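Local coordinates for protein uronate dehydrogenase (Agrobacterium tumefaciens, PDB 3RFX) that catalyses the NAD-dependent oxidation of uronic acids as a Rossmann-fold dehydrogenase of the NAD-dependent epimerase/dehydratase family, at residues Ala208-Trp213 and Lys227-Ala232; Asp51-Asn56 and Asn87-Tyr92; Leu30-Leu35 and Pro43-Val48. The protein carries 1 engineered substitution. All blocks are in the same frame, centred on the assembly; numbering follows the deposited sequence.

Contact 1. Residues Ala208-Trp213 and Lys227-Ala232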
loop_
_atom_site.group_PDB
_atom_site.type_symbol
_atom_site.label_atom_id
_atom_site.label_comp_id
_atom_site.label_asym_id
_atom_site.label_seq_id
_atom_site.Cartn_x
_atom_site.Cartn_y
_atom_site.Cartn_z
ATOM N N ALA A 208 -8.051 3.937 24.689
ATOM C CA ALA A 208 -8.801 4.326 23.490
ATOM C C ALA A 208 -8.898 5.848 23.415
ATOM O O ALA A 208 -9.982 6.426 23.519
ATOM C CB ALA A 208 -10.197 3.699 23.496
ATOM N N ASN A 209 -7.750 6.488 23.246
ATOM C CA ASN A 209 -7.674 7.945 23.282
ATOM C C ASN A 209 -8.105 8.583 21.965
ATOM O O ASN A 209 -7.633 8.183 20.900
ATOM C CB ASN A 209 -6.237 8.367 23.621
ATOM C CG ASN A 209 -5.713 7.687 24.880
ATOM O OD1 ASN A 209 -6.471 7.439 25.821
ATOM N ND2 ASN A 209 -4.426 7.347 24.884
ATOM N N ASP A 210 -8.993 9.574 22.031
ATOM C CA ASP A 210 -9.396 10.296 20.821
ATOM C C ASP A 210 -8.169 10.777 20.054
ATOM O O ASP A 210 -8.161 10.762 18.826
ATOM C CB ASP A 210 -10.279 11.506 21.149
ATOM C CG ASP A 210 -11.690 11.120 21.550
ATOM O OD1 ASP A 210 -12.009 9.910 21.575
ATOM O OD2 ASP A 210 -12.482 12.043 21.839
ATOM N N ALA A 211 -7.134 11.214 20.778
ATOM C CA ALA A 211 -5.920 11.719 20.129
ATOM C C ALA A 211 -4.799 10.694 19.938
ATOM O O ALA A 211 -3.646 11.073 19.725
ATOM C CB ALA A 211 -5.387 12.960 20.872
ATOM N N GLY A 212 -5.123 9.401 20.007
ATOM C CA GLY A 212 -4.125 8.357 19.815
ATOM C C GLY A 212 -3.431 8.426 18.460
ATOM O O GLY A 212 -4.040 8.850 17.460
ATOM N N TRP A 213 -2.162 8.007 18.428
ATOM C CA TRP A 213 -1.335 8.035 17.227
ATOM C C TRP A 213 -1.203 6.660 16.565
ATOM O O TRP A 213 -0.610 6.558 15.495
ATOM C CB TRP A 213 0.099 8.468 17.569
ATOM C CG TRP A 213 0.221 9.788 18.292
ATOM C CD1 TRP A 213 -0.548 10.896 18.124
ATOM C CD2 TRP A 213 1.208 10.119 19.278
ATOM N NE1 TRP A 213 -0.101 11.915 18.961
ATOM C CE2 TRP A 213 0.970 11.450 19.681
ATOM C CE3 TRP A 213 2.264 9.411 19.864
ATOM C CZ2 TRP A 213 1.757 12.088 20.640
ATOM C CZ3 TRP A 213 3.040 10.044 20.825
ATOM C CH2 TRP A 213 2.785 11.368 21.197
ATOM N N LYS A 227 -10.926 0.562 27.022
ATOM C CA LYS A 227 -12.172 1.245 27.355
ATOM C C LYS A 227 -11.977 2.682 27.855
ATOM O O LYS A 227 -12.901 3.490 27.796
ATOM C CB LYS A 227 -12.952 0.447 28.409
ATOM C CG LYS A 227 -13.308 -0.971 27.979
ATOM C CD LYS A 227 -14.132 -0.956 26.696
ATOM C CE LYS A 227 -14.374 -2.367 26.162
ATOM N NZ LYS A 227 -15.198 -2.331 24.925
ATOM N N ASP A 228 -10.791 3.003 28.354
ATOM C CA ASP A 228 -10.571 4.349 28.894
ATOM C C ASP A 228 -10.167 5.314 27.781
ATOM O O ASP A 228 -9.768 4.881 26.705
ATOM C CB ASP A 228 -9.541 4.309 30.012
ATOM C CG ASP A 228 -10.069 3.591 31.253
ATOM O OD1 ASP A 228 -11.220 3.869 31.655
ATOM O OD2 ASP A 228 -9.344 2.752 31.822
ATOM N N ASN A 229 -10.285 6.616 28.035
ATOM C CA ASN A 229 -10.065 7.612 26.986
ATOM C C ASN A 229 -9.457 8.860 27.618
ATOM O O ASN A 229 -10.108 9.535 28.428
ATOM C CB ASN A 229 -11.402 7.950 26.331
ATOM C CG ASN A 229 -11.262 8.848 25.107
ATOM O OD1 ASN A 229 -10.213 9.448 24.861
ATOM N ND2 ASN A 229 -12.332 8.932 24.327
ATOM N N ALA A 230 -8.218 9.161 27.249
ATOM C CA ALA A 230 -7.497 10.287 27.833
ATOM C C ALA A 230 -8.170 11.628 27.532
ATOM O O ALA A 230 -7.961 12.615 28.245
ATOM C CB ALA A 230 -6.056 10.295 27.336
ATOM N N GLU A 231 -8.983 11.666 26.482
ATOM C CA GLU A 231 -9.612 12.917 26.066
ATOM C C GLU A 231 -10.445 13.528 27.197
ATOM O O GLU A 231 -10.609 14.753 27.277
ATOM C CB GLU A 231 -10.471 12.693 24.817
ATOM C CG GLU A 231 -11.002 13.966 24.176
ATOM C CD GLU A 231 -9.913 14.878 23.618
ATOM O OE1 GLU A 231 -8.777 14.412 23.335
ATOM O OE2 GLU A 231 -10.213 16.083 23.446
ATOM N N ALA A 232 -10.954 12.675 28.082
ATOM C CA ALA A 232 -11.739 13.142 29.223
ATOM C C ALA A 232 -10.935 14.081 30.133
ATOM O O ALA A 232 -11.510 14.815 30.936
ATOM C CB ALA A 232 -12.266 11.964 30.025
HETATM O O HOH W 1 -7.374 11.992 23.579
#
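N229 reaches across to 208-213 and bonds there with both ends of its amide. From CB outward, its atoms first pass the carbonyl oxygen of A208: N229 CB lies 3.5 Å from A208 O. N229 CG follows at 3.2 Å from A208 O. With CG anti to the backbone N (chi1 -173°), the amide lies beside its own carbonyl carbon, and this torsion brings it to D210. OD1 then accepts two backbone N-H groups from opposite faces of its plane. One is D210 N across the contact, 3.1 Å from N229 OD1. The other is E231 N, which closes an Asx turn at the start of the 3-10 segment 230-232. N229 ND2 donates to D210 OD1 at 2.9 Å and meets the carboxylate from above its plane.

N209 answers in the other direction. N209 OD1 accepts from A230 N at 2.8 Å, and A230 CB packs against the same amide. A208 N donates to D228 O. E231 CG lies 3.4 Å from D210 OD2, while E231 OE1 takes a hydrogen from a water that accepts from A211 N; OE2 pairs with R234.

The two segments belong to the loop region between strand 202-205 and helix 234-238. N209 ND2 and A211 O tie it to S177 of helix 175-178. D228 OD2 bonds to S181, just before helix 182-194, and D228 N to D184 on that helix.

Contact 2. Residues Asp51-Asn56 and Asn87-Tyr92. With NAD (nicotinamide-adenine-dinucleotide), chain D.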
loop_
_atom_site.group_PDB
_atom_site.type_symbol
_atom_site.label_atom_id
_atom_site.label_comp_id
_atom_site.label_asym_id
_atom_site.label_seq_id
_atom_site.Cartn_x
_atom_site.Cartn_y
_atom_site.Cartn_z
ATOM N N ASP A 51 19.219 -10.469 39.874
ATOM C CA ASP A 51 19.634 -9.651 38.753
ATOM C C ASP A 51 19.308 -10.400 37.458
ATOM O O ASP A 51 19.648 -11.574 37.318
ATOM C CB ASP A 51 21.139 -9.416 38.855
ATOM C CG ASP A 51 21.639 -8.358 37.895
ATOM O OD1 ASP A 51 20.935 -8.046 36.910
ATOM O OD2 ASP A 51 22.752 -7.837 38.133
ATOM N N LEU A 52 18.637 -9.728 36.522
ATOM C CA LEU A 52 18.333 -10.328 35.217
ATOM C C LEU A 52 19.594 -10.735 34.464
ATOM O O LEU A 52 19.549 -11.576 33.557
ATOM C CB LEU A 52 17.495 -9.367 34.365
ATOM C CG LEU A 52 16.069 -9.179 34.890
ATOM C CD1 LEU A 52 15.388 -7.927 34.305
ATOM C CD2 LEU A 52 15.232 -10.423 34.621
ATOM N N ALA A 53 20.724 -10.140 34.837
ATOM C CA ALA A 53 21.981 -10.424 34.162
ATOM C C ALA A 53 22.598 -11.739 34.651
ATOM O O ALA A 53 23.593 -12.198 34.109
ATOM C CB ALA A 53 22.961 -9.270 34.351
ATOM N N ASP A 54 22.000 -12.316 35.687
ATOM C CA ASP A 54 22.497 -13.539 36.317
ATOM C C ASP A 54 21.702 -14.735 35.792
ATOM O O ASP A 54 20.592 -14.984 36.245
ATOM C CB ASP A 54 22.346 -13.426 37.840
ATOM C CG ASP A 54 22.886 -14.647 38.590
ATOM O OD1 ASP A 54 22.973 -15.746 38.003
ATOM O OD2 ASP A 54 23.218 -14.503 39.783
ATOM N N ALA A 55 22.285 -15.468 34.848
ATOM C CA ALA A 55 21.574 -16.529 34.119
ATOM C C ALA A 55 20.999 -17.627 35.009
ATOM O O ALA A 55 19.842 -18.031 34.845
ATOM C CB ALA A 55 22.477 -17.126 33.050
ATOM N N ASN A 56 21.803 -18.113 35.951
ATOM C CA ASN A 56 21.342 -19.143 36.875
ATOM C C ASN A 56 20.184 -18.656 37.726
ATOM O O ASN A 56 19.225 -19.386 37.960
ATOM C CB ASN A 56 22.483 -19.629 37.775
ATOM C CG ASN A 56 23.517 -20.446 37.021
ATOM O OD1 ASN A 56 23.256 -20.951 35.926
ATOM N ND2 ASN A 56 24.699 -20.584 37.609
ATOM N N ASN A 87 18.545 -5.036 29.995
ATOM C CA ASN A 87 17.667 -5.105 28.822
ATOM C C ASN A 87 18.210 -5.937 27.678
ATOM O O ASN A 87 17.472 -6.283 26.750
ATOM C CB ASN A 87 17.378 -3.693 28.283
ATOM C CG ASN A 87 16.568 -2.851 29.243
ATOM O OD1 ASN A 87 16.298 -3.254 30.378
ATOM N ND2 ASN A 87 16.158 -1.672 28.782
ATOM N N ILE A 88 19.506 -6.222 27.714
ATOM C CA ILE A 88 20.132 -6.951 26.619
ATOM C C ILE A 88 20.544 -8.335 27.119
ATOM O O ILE A 88 19.937 -9.339 26.746
ATOM C CB ILE A 88 21.287 -6.149 25.993
ATOM C CG1 ILE A 88 20.720 -4.854 25.383
ATOM C CG2 ILE A 88 21.988 -6.955 24.910
ATOM C CD1 ILE A 88 21.725 -3.986 24.710
ATOM N N ILE A 89 21.535 -8.380 28.004
ATOM C CA ILE A 89 21.881 -9.624 28.677
ATOM C C ILE A 89 20.673 -10.191 29.405
ATOM O O ILE A 89 20.390 -11.390 29.321
ATOM C CB ILE A 89 23.042 -9.413 29.669
ATOM C CG1 ILE A 89 24.293 -8.967 28.911
ATOM C CG2 ILE A 89 23.289 -10.693 30.481
ATOM C CD1 ILE A 89 25.418 -8.457 29.813
ATOM N N GLY A 90 19.943 -9.328 30.107
ATOM C CA GLY A 90 18.766 -9.755 30.836
ATOM C C GLY A 90 17.702 -10.407 29.969
ATOM O O GLY A 90 17.055 -11.375 30.386
ATOM N N LEU A 91 17.502 -9.872 28.770
ATOM C CA LEU A 91 16.502 -10.422 27.859
ATOM C C LEU A 91 16.943 -11.786 27.343
ATOM O O LEU A 91 16.155 -12.719 27.283
ATOM C CB LEU A 91 16.226 -9.466 26.686
ATOM C CG LEU A 91 14.925 -8.671 26.818
ATOM C CD1 LEU A 91 13.694 -9.543 26.570
ATOM C CD2 LEU A 91 14.843 -8.010 28.201
ATOM N N TYR A 92 18.203 -11.894 26.965
ATOM C CA TYR A 92 18.731 -13.191 26.557
ATOM C C TYR A 92 18.487 -14.238 27.653
ATOM O O TYR A 92 17.953 -15.318 27.388
ATOM C CB TYR A 92 20.214 -13.094 26.202
ATOM C CG TYR A 92 20.847 -14.451 25.968
ATOM C CD1 TYR A 92 20.606 -15.158 24.790
ATOM C CD2 TYR A 92 21.656 -15.036 26.937
ATOM C CE1 TYR A 92 21.171 -16.402 24.580
ATOM C CE2 TYR A 92 22.229 -16.270 26.737
ATOM C CZ TYR A 92 21.980 -16.954 25.556
ATOM O OH TYR A 92 22.542 -18.193 25.355
HETATM P PA NAD D . 10.592 1.117 36.770
HETATM O O1A NAD D . 12.086 1.810 36.262
HETATM O O2A NAD D . 9.543 2.086 37.683
HETATM O O5B NAD D . 10.549 -0.584 37.070
HETATM C C5B NAD D . 11.669 -1.282 36.654
HETATM C C4B NAD D . 12.124 -2.393 37.601
HETATM O O4B NAD D . 13.039 -3.300 37.005
HETATM C C3B NAD D . 12.705 -1.890 38.849
HETATM O O3B NAD D . 11.966 -2.008 40.012
HETATM C C2B NAD D . 14.132 -2.241 38.789
HETATM O O2B NAD D . 14.821 -2.401 40.022
HETATM C C1B NAD D . 14.129 -3.431 37.895
HETATM N N9A NAD D . 15.379 -3.728 37.250
HETATM C C8A NAD D . 16.230 -2.827 36.574
HETATM N N7A NAD D . 17.358 -3.527 36.207
HETATM C C5A NAD D . 17.221 -4.850 36.681
HETATM C C6A NAD D . 18.063 -5.972 36.590
HETATM N N6A NAD D . 19.324 -5.859 35.943
HETATM N N1A NAD D . 17.658 -7.170 37.153
HETATM C C2A NAD D . 16.445 -7.281 37.800
HETATM N N3A NAD D . 15.577 -6.143 37.889
HETATM C C4A NAD D . 15.993 -4.961 37.329
HETATM O O3 NAD D . 9.905 1.033 35.374
HETATM P PN NAD D . 8.339 1.149 35.107
HETATM O O1N NAD D . 7.545 0.512 36.233
HETATM O O2N NAD D . 7.915 2.605 34.957
HETATM O O5D NAD D . 8.034 0.373 33.765
#
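This is a close backbone packing contact, in which the turn of L52 and A53 rests on helix 80-100 at I89 and G90, just beneath the adenine of NAD. L52 and G90 bring their CA atoms to 4.4 Å. L52 O receives a CA-H...O contact from G90 CA at 3.4 Å, with a fairly straight angle of 160° at the hydrogen. G90 has no side chain, so L52 CB can settle 3.8 Å from G90 CA. L52 O also accepts from N93 ND2, one turn further along the same helix. Beside this, I89 places CG2 under A53. I89 CG2 lies 3.9 Å from A53 CA and about as far from A53 O, and the methyl of A53 touches it more loosely. CG2 gets there because it stands anti to the backbone N of I89.

D51 to D54 form a type I beta turn that binds the adenine, just after strand 45-49 of the Rossmann fold and before helix 55-62. In many members of this extended short-chain family an acidic residue followed by a hydrophobic one does this work, and here they are D51 and L52. L52 N donates to adenine N1A at 2.8 Å, almost straight at 174°. NAD N6A donates to D51 OD1 at 2.9 Å. The L52 side chain lies under one face of the adenine at its N1A-C2A side, with L52 CG 3.5 Å from NAD C2A. D51 OD1 has a second task: it accepts from A53 N at 3.0 Å, from above the carboxylate plane, in an Asx turn. One oxygen thus fixes both the turn and the amino group. D54 caps helix 55-62 through A57 N. Further along helix 80-100, Y92 stacks on F80 of a neighbouring subunit.

Contact 3. Residues Leu30-Leu35 and Pro43-Val48. With NAD (nicotinamide-adenine-dinucleotide), chain D.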
loop_
_atom_site.group_PDB
_atom_site.type_symbol
_atom_site.label_atom_id
_atom_site.label_comp_id
_atom_site.label_asym_id
_atom_site.label_seq_id
_atom_site.Cartn_x
_atom_site.Cartn_y
_atom_site.Cartn_z
ATOM N N LEU A 30 1.236 -15.931 42.767
ATOM C CA LEU A 30 1.925 -14.867 42.063
ATOM C C LEU A 30 3.372 -14.825 42.527
ATOM O O LEU A 30 3.644 -14.635 43.712
ATOM C CB LEU A 30 1.242 -13.526 42.344
ATOM C CG LEU A 30 1.366 -12.420 41.299
ATOM C CD1 LEU A 30 0.777 -12.880 39.976
ATOM C CD2 LEU A 30 0.649 -11.166 41.795
ATOM N N ARG A 31 4.305 -15.022 41.602
ATOM C CA ARG A 31 5.712 -14.891 41.931
ATOM C C ARG A 31 6.210 -13.525 41.487
ATOM O O ARG A 31 6.139 -13.188 40.305
ATOM C CB ARG A 31 6.550 -15.994 41.283
ATOM C CG ARG A 31 8.032 -15.881 41.580
ATOM C CD ARG A 31 8.811 -17.042 40.986
ATOM N NE ARG A 31 8.423 -18.317 41.586
ATOM C CZ ARG A 31 8.871 -19.497 41.169
ATOM N NH1 ARG A 31 9.709 -19.563 40.143
ATOM N NH2 ARG A 31 8.470 -20.612 41.768
ATOM N N LEU A 32 6.700 -12.746 42.447
ATOM C CA LEU A 32 7.213 -11.403 42.195
ATOM C C LEU A 32 8.729 -11.414 42.235
ATOM O O LEU A 32 9.333 -12.022 43.125
ATOM C CB LEU A 32 6.684 -10.411 43.243
ATOM C CG LEU A 32 5.186 -10.109 43.338
ATOM C CD1 LEU A 32 4.538 -10.060 41.948
ATOM C CD2 LEU A 32 4.470 -11.116 44.226
ATOM N N ALA A 33 9.354 -10.739 41.278
ATOM C CA ALA A 33 10.808 -10.667 41.243
ATOM C C ALA A 33 11.293 -9.254 40.955
ATOM O O ALA A 33 10.615 -8.478 40.279
ATOM C CB ALA A 33 11.374 -11.648 40.207
ATOM N N ASP A 34 12.469 -8.926 41.479
ATOM C CA ASP A 34 13.121 -7.656 41.186
ATOM C C ASP A 34 14.554 -7.719 41.685
ATOM O O ASP A 34 14.885 -8.556 42.527
ATOM C CB ASP A 34 12.375 -6.492 41.848
ATOM C CG ASP A 34 12.628 -5.156 41.147
ATOM O OD1 ASP A 34 11.670 -4.618 40.567
ATOM O OD2 ASP A 34 13.773 -4.652 41.166
ATOM N N LEU A 35 15.407 -6.858 41.141
ATOM C CA LEU A 35 16.766 -6.706 41.639
ATOM C C LEU A 35 16.707 -6.041 43.019
ATOM O O LEU A 35 17.524 -6.324 43.899
ATOM C CB LEU A 35 17.585 -5.846 40.678
ATOM C CG LEU A 35 19.033 -5.521 41.065
ATOM C CD1 LEU A 35 19.887 -6.778 41.095
ATOM C CD2 LEU A 35 19.632 -4.498 40.115
ATOM N N PRO A 43 0.010 -14.229 51.587
ATOM C CA PRO A 43 -0.622 -15.467 51.132
ATOM C C PRO A 43 -0.706 -15.471 49.606
ATOM O O PRO A 43 -1.048 -14.444 49.008
ATOM C CB PRO A 43 -2.031 -15.385 51.727
ATOM C CG PRO A 43 -1.933 -14.395 52.837
ATOM C CD PRO A 43 -0.890 -13.416 52.421
ATOM N N ASN A 44 -0.386 -16.602 48.991
ATOM C CA ASN A 44 -0.482 -16.744 47.541
ATOM C C ASN A 44 0.577 -15.949 46.786
ATOM O O ASN A 44 0.416 -15.664 45.601
ATOM C CB ASN A 44 -1.878 -16.352 47.052
ATOM C CG ASN A 44 -2.980 -17.145 47.732
ATOM O OD1 ASN A 44 -2.768 -18.278 48.165
ATOM N ND2 ASN A 44 -4.166 -16.551 47.826
ATOM N N GLU A 45 1.658 -15.592 47.471
ATOM C CA GLU A 45 2.757 -14.882 46.830
ATOM C C GLU A 45 4.081 -15.567 47.094
ATOM O O GLU A 45 4.280 -16.165 48.149
ATOM C CB GLU A 45 2.853 -13.439 47.332
ATOM C CG GLU A 45 1.774 -12.495 46.829
ATOM C CD GLU A 45 2.025 -11.064 47.281
ATOM O OE1 GLU A 45 2.655 -10.876 48.345
ATOM O OE2 GLU A 45 1.606 -10.125 46.573
ATOM N N GLU A 46 4.986 -15.467 46.127
ATOM C CA GLU A 46 6.377 -15.834 46.320
ATOM C C GLU A 46 7.186 -14.619 45.914
ATOM O O GLU A 46 6.862 -13.970 44.921
ATOM C CB GLU A 46 6.756 -17.036 45.450
ATOM C CG GLU A 46 6.019 -18.322 45.813
ATOM C CD GLU A 46 6.167 -19.419 44.760
ATOM O OE1 GLU A 46 6.725 -19.152 43.671
ATOM O OE2 GLU A 46 5.706 -20.551 45.018
ATOM N N CYS A 47 8.220 -14.287 46.680
ATOM C CA CYS A 47 9.055 -13.142 46.333
ATOM C C CYS A 47 10.494 -13.568 46.087
ATOM O O CYS A 47 11.067 -14.341 46.849
ATOM C CB CYS A 47 8.980 -12.044 47.403
ATOM S SG CYS A 47 7.411 -11.149 47.426
ATOM N N VAL A 48 11.073 -13.052 45.011
ATOM C CA VAL A 48 12.402 -13.454 44.598
ATOM C C VAL A 48 13.264 -12.236 44.311
ATOM O O VAL A 48 12.806 -11.272 43.703
ATOM C CB VAL A 48 12.336 -14.342 43.336
ATOM C CG1 VAL A 48 13.724 -14.550 42.756
ATOM C CG2 VAL A 48 11.670 -15.667 43.660
HETATM P PA NAD D . 10.592 1.117 36.770
HETATM O O1A NAD D . 12.086 1.810 36.262
HETATM O O2A NAD D . 9.543 2.086 37.683
HETATM O O5B NAD D . 10.549 -0.584 37.070
HETATM C C5B NAD D . 11.669 -1.282 36.654
HETATM C C4B NAD D . 12.124 -2.393 37.601
HETATM O O4B NAD D . 13.039 -3.300 37.005
HETATM C C3B NAD D . 12.705 -1.890 38.849
HETATM O O3B NAD D . 11.966 -2.008 40.012
HETATM C C2B NAD D . 14.132 -2.241 38.789
HETATM O O2B NAD D . 14.821 -2.401 40.022
HETATM C C1B NAD D . 14.129 -3.431 37.895
HETATM N N9A NAD D . 15.379 -3.728 37.250
HETATM C C8A NAD D . 16.230 -2.827 36.574
HETATM N N7A NAD D . 17.358 -3.527 36.207
HETATM C C5A NAD D . 17.221 -4.850 36.681
HETATM C C6A NAD D . 18.063 -5.972 36.590
HETATM N N6A NAD D . 19.324 -5.859 35.943
HETATM N N1A NAD D . 17.658 -7.170 37.153
HETATM C C2A NAD D . 16.445 -7.281 37.800
HETATM N N3A NAD D . 15.577 -6.143 37.889
HETATM C C4A NAD D . 15.993 -4.961 37.329
HETATM O O3 NAD D . 9.905 1.033 35.374
HETATM P PN NAD D . 8.339 1.149 35.107
HETATM O O1N NAD D . 7.545 0.512 36.233
HETATM O O2N NAD D . 7.915 2.605 34.957
HETATM O O5D NAD D . 8.034 0.373 33.765
#
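L30-D34 and E45-V48 run side by side as parallel strands, their directions 18° apart, with L30 facing E45 and A33 facing V48. The backbone bonds alternate in the parallel manner: L30 and L32 each use both N-H and C=O, toward residues on either side of their partners. D34 N adds a longer bond to V48 O at 3.3 Å.

One face carries R31, A33, E46 and V48. R31 grips E46 side-on in a salt bridge, with two nitrogens on a single oxygen. R31 NE lies 2.8 Å and R31 NH2 3.0 Å from E46 OE1. The carboxylate is nearly coplanar with the guanidinium (24°) and sits at its edge. A bend in the R31 chain at chi3 (-64°) swings the group back toward E46. R31 CD also rests on V48 CG2 at 4.1 Å. NH1 is held by the carbonyls of M61 and A63, and E46 OE2 pairs with R5.

On the other face, L32 CD2 crosses the end of the E45 side chain, 3.8 Å from E45 OE2. The carboxylate of E45 goes to R20. L32 CB touches C47 SG at 4.3 Å.

At the strand end D34 binds the adenosine ribose with both oxygens: NAD O3B donates to D34 OD1 and NAD O2B to D34 OD2, each at 2.7 Å. An acidic residue at the end of the second strand is the classic mark of NAD-binding Rossmann folds. Strand 30-34 lies between strand 5-9 and 45-49, the outermost strand within the chain, and helix 14-22 covers the L32 and C47 face.

Along the chain the order is contact 3, contact 2, contact 1. Contacts 3 and 2 are neighbours: strand 45-49 leads into the turn before helix 55-62, the contact centres are 18 Å apart, and L35 packs on D51. Both touch NAD, contact 3 at the ribose and contact 2 at the adenine, so both bind the adenosine half of the cofactor. Contact 1 lies apart. Its centre is 35 Å from that of contact 2 and 33 Å from that of contact 3, and it follows strand 202-205, at the opposite edge of the seven-stranded sheet from 45-49. It joins two parts of a loop, and that loop packs against a second subunit.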